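Long-range contact in putative metallopeptidase (Shewanella baltica OS155, PDB 3IEH), which probably acts as a zinc-dependent hydrolase of the M14 metallocarboxypeptidase family: residues A[73-78]-A[107-112]. Residues are numbered along the deposited sequence; the frame is centred on the assembly and turned at random.
Sequences AGFHGE and PLVNPT. With ZN (zinc ion), chain B.
The isopropyl group of Val109 lies against one face of the Phe75 ring, both methyls taking part. CG2 stands over the face, offset toward the rim, in a CH-pi contact 4.0 Å from the ring centroid and 15° off its normal, while CG1 touches the CD2 and CE2 side of the ring, with Val109 CG1 to Phe75 CD2 at 3.6 Å. Val109 holds CG1 anti to its backbone N (chi1 172°), which leaves CG2 beside that N and directed at the ring. Phe75 also meets Phe230, their planes about 40° apart, and touches Leu151 of helix 146-152. An alanine in place of Phe75 would probably leave a gap beside Val109 and deprive both its methyls of their aromatic partner.

Next to this apolar pair, the main chains of the two segments are tied together: Val109 N donates a hydrogen bond to Ala73 O (3.3 Å). A weak bond follows from Asn110 N to Gly74 O at 2.9 Å. The two segments leave the parallel neighbouring strands 68-73 and 102-106 of the mixed sheet at the heart of this M14-type alpha/beta fold, and residues 73-78 form the loop that carries zinc ligand His76. Its ND1 binds the zinc at 2.1 Å, alongside Glu79 and His170, and its NE2 is hydrogen-bonded to Asn126.

Gly74, at positive phi, has the CD1 methyl of Leu108 3.8 Å from its O, and a CB there would collide with that methyl. Asn110 spans from loop to helix: ND2 donates to Phe75 O at 3.1 Å, approaching from above the carbonyl plane, whereas OD1 caps helix 111-116 by accepting from Gly113 N.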
loop_
_atom_site.group_PDB
_atom_site.type_symbol
_atom_site.label_atom_id
_atom_site.label_comp_id
_atom_site.label_asym_id
_atom_site.label_seq_id
_atom_site.Cartn_x
_atom_site.Cartn_y
_atom_site.Cartn_z
ATOM N N ALA A 73 -2.136 -2.049 0.055
ATOM C CA ALA A 73 -2.990 -0.958 -0.372
ATOM C C ALA A 73 -4.247 -0.960 0.471
ATOM O O ALA A 73 -4.554 -1.947 1.135
ATOM C CB ALA A 73 -3.358 -1.129 -1.856
ATOM N N GLY A 74 -4.963 0.155 0.459
ATOM C CA GLY A 74 -6.274 0.225 1.066
ATOM C C GLY A 74 -6.353 0.272 2.580
ATOM O O GLY A 74 -7.342 -0.204 3.156
ATOM N N PHE A 75 -5.332 0.840 3.226
ATOM C CA PHE A 75 -5.414 1.132 4.655
ATOM C C PHE A 75 -6.459 2.193 4.888
ATOM O O PHE A 75 -7.101 2.197 5.924
ATOM C CB PHE A 75 -4.082 1.646 5.205
ATOM C CG PHE A 75 -3.086 0.570 5.451
ATOM C CD1 PHE A 75 -2.221 0.167 4.446
ATOM C CD2 PHE A 75 -3.040 -0.070 6.682
ATOM C CE1 PHE A 75 -1.291 -0.863 4.671
ATOM C CE2 PHE A 75 -2.110 -1.099 6.924
ATOM C CZ PHE A 75 -1.246 -1.496 5.922
ATOM N N HIS A 76 -6.611 3.111 3.931
ATOM C CA HIS A 76 -7.579 4.187 4.044
ATOM C C HIS A 76 -8.592 4.082 2.929
ATOM O O HIS A 76 -8.212 4.099 1.762
ATOM C CB HIS A 76 -6.864 5.525 4.015
ATOM C CG HIS A 76 -5.946 5.728 5.175
ATOM N ND1 HIS A 76 -4.656 6.181 5.033
ATOM C CD2 HIS A 76 -6.123 5.509 6.497
ATOM C CE1 HIS A 76 -4.083 6.254 6.222
ATOM N NE2 HIS A 76 -4.951 5.846 7.127
ATOM N N GLY A 77 -9.878 4.017 3.300
ATOM C CA GLY A 77 -10.966 3.664 2.377
ATOM C C GLY A 77 -11.262 4.633 1.262
ATOM O O GLY A 77 -11.870 4.249 0.252
ATOM N N GLU A 78 -10.853 5.892 1.435
ATOM C CA GLU A 78 -11.035 6.902 0.380
ATOM C C GLU A 78 -9.901 6.887 -0.658
ATOM O O GLU A 78 -9.964 7.578 -1.659
ATOM C CB GLU A 78 -11.199 8.306 0.977
ATOM C CG GLU A 78 -9.941 9.140 1.230
ATOM C CD GLU A 78 -9.143 8.723 2.447
ATOM O OE1 GLU A 78 -9.240 7.544 2.821
ATOM O OE2 GLU A 78 -8.428 9.585 3.034
ATOM N N PRO A 107 -3.970 -6.637 -0.561
ATOM C CA PRO A 107 -4.658 -5.801 -1.539
ATOM C C PRO A 107 -5.677 -4.802 -0.980
ATOM O O PRO A 107 -5.912 -3.798 -1.627
ATOM C CB PRO A 107 -5.336 -6.807 -2.470
ATOM C CG PRO A 107 -5.257 -8.096 -1.811
ATOM C CD PRO A 107 -4.240 -8.067 -0.739
ATOM N N LEU A 108 -6.252 -5.070 0.192
ATOM C CA LEU A 108 -7.287 -4.217 0.771
ATOM C C LEU A 108 -7.357 -4.471 2.280
ATOM O O LEU A 108 -8.043 -5.391 2.760
ATOM C CB LEU A 108 -8.648 -4.449 0.089
ATOM C CG LEU A 108 -9.875 -3.667 0.593
ATOM C CD1 LEU A 108 -9.584 -2.166 0.719
ATOM C CD2 LEU A 108 -11.127 -3.895 -0.308
ATOM N N VAL A 109 -6.627 -3.641 3.023
ATOM C CA VAL A 109 -6.551 -3.766 4.475
ATOM C C VAL A 109 -7.833 -3.298 5.221
ATOM O O VAL A 109 -8.179 -3.861 6.261
ATOM C CB VAL A 109 -5.274 -3.044 4.980
ATOM C CG1 VAL A 109 -5.247 -2.966 6.507
ATOM C CG2 VAL A 109 -4.004 -3.762 4.413
ATOM N N ASN A 110 -8.553 -2.329 4.646
ATOM C CA ASN A 110 -9.683 -1.661 5.271
ATOM C C ASN A 110 -10.924 -1.758 4.380
ATOM O O ASN A 110 -11.370 -0.750 3.809
ATOM C CB ASN A 110 -9.306 -0.187 5.517
ATOM C CG ASN A 110 -10.396 0.617 6.207
ATOM O OD1 ASN A 110 -11.464 0.102 6.605
ATOM N ND2 ASN A 110 -10.132 1.908 6.351
ATOM N N PRO A 111 -11.499 -2.962 4.266
ATOM C CA PRO A 111 -12.673 -3.133 3.399
ATOM C C PRO A 111 -13.909 -2.354 3.828
ATOM O O PRO A 111 -14.682 -1.876 2.949
ATOM C CB PRO A 111 -12.946 -4.650 3.450
ATOM C CG PRO A 111 -12.206 -5.149 4.659
ATOM C CD PRO A 111 -11.021 -4.255 4.798
ATOM N N THR A 112 -14.110 -2.212 5.138
ATOM C CA THR A 112 -15.310 -1.529 5.611
ATOM C C THR A 112 -15.275 -0.034 5.228
ATOM O O THR A 112 -16.281 0.521 4.800
ATOM C CB THR A 112 -15.571 -1.742 7.128
ATOM O OG1 THR A 112 -14.539 -1.111 7.902
ATOM C CG2 THR A 112 -15.666 -3.257 7.468
HETATM ZN ZN ZN B . -3.478 7.053 3.490
HETATM O O HOH W 1 -1.909 8.735 3.641
#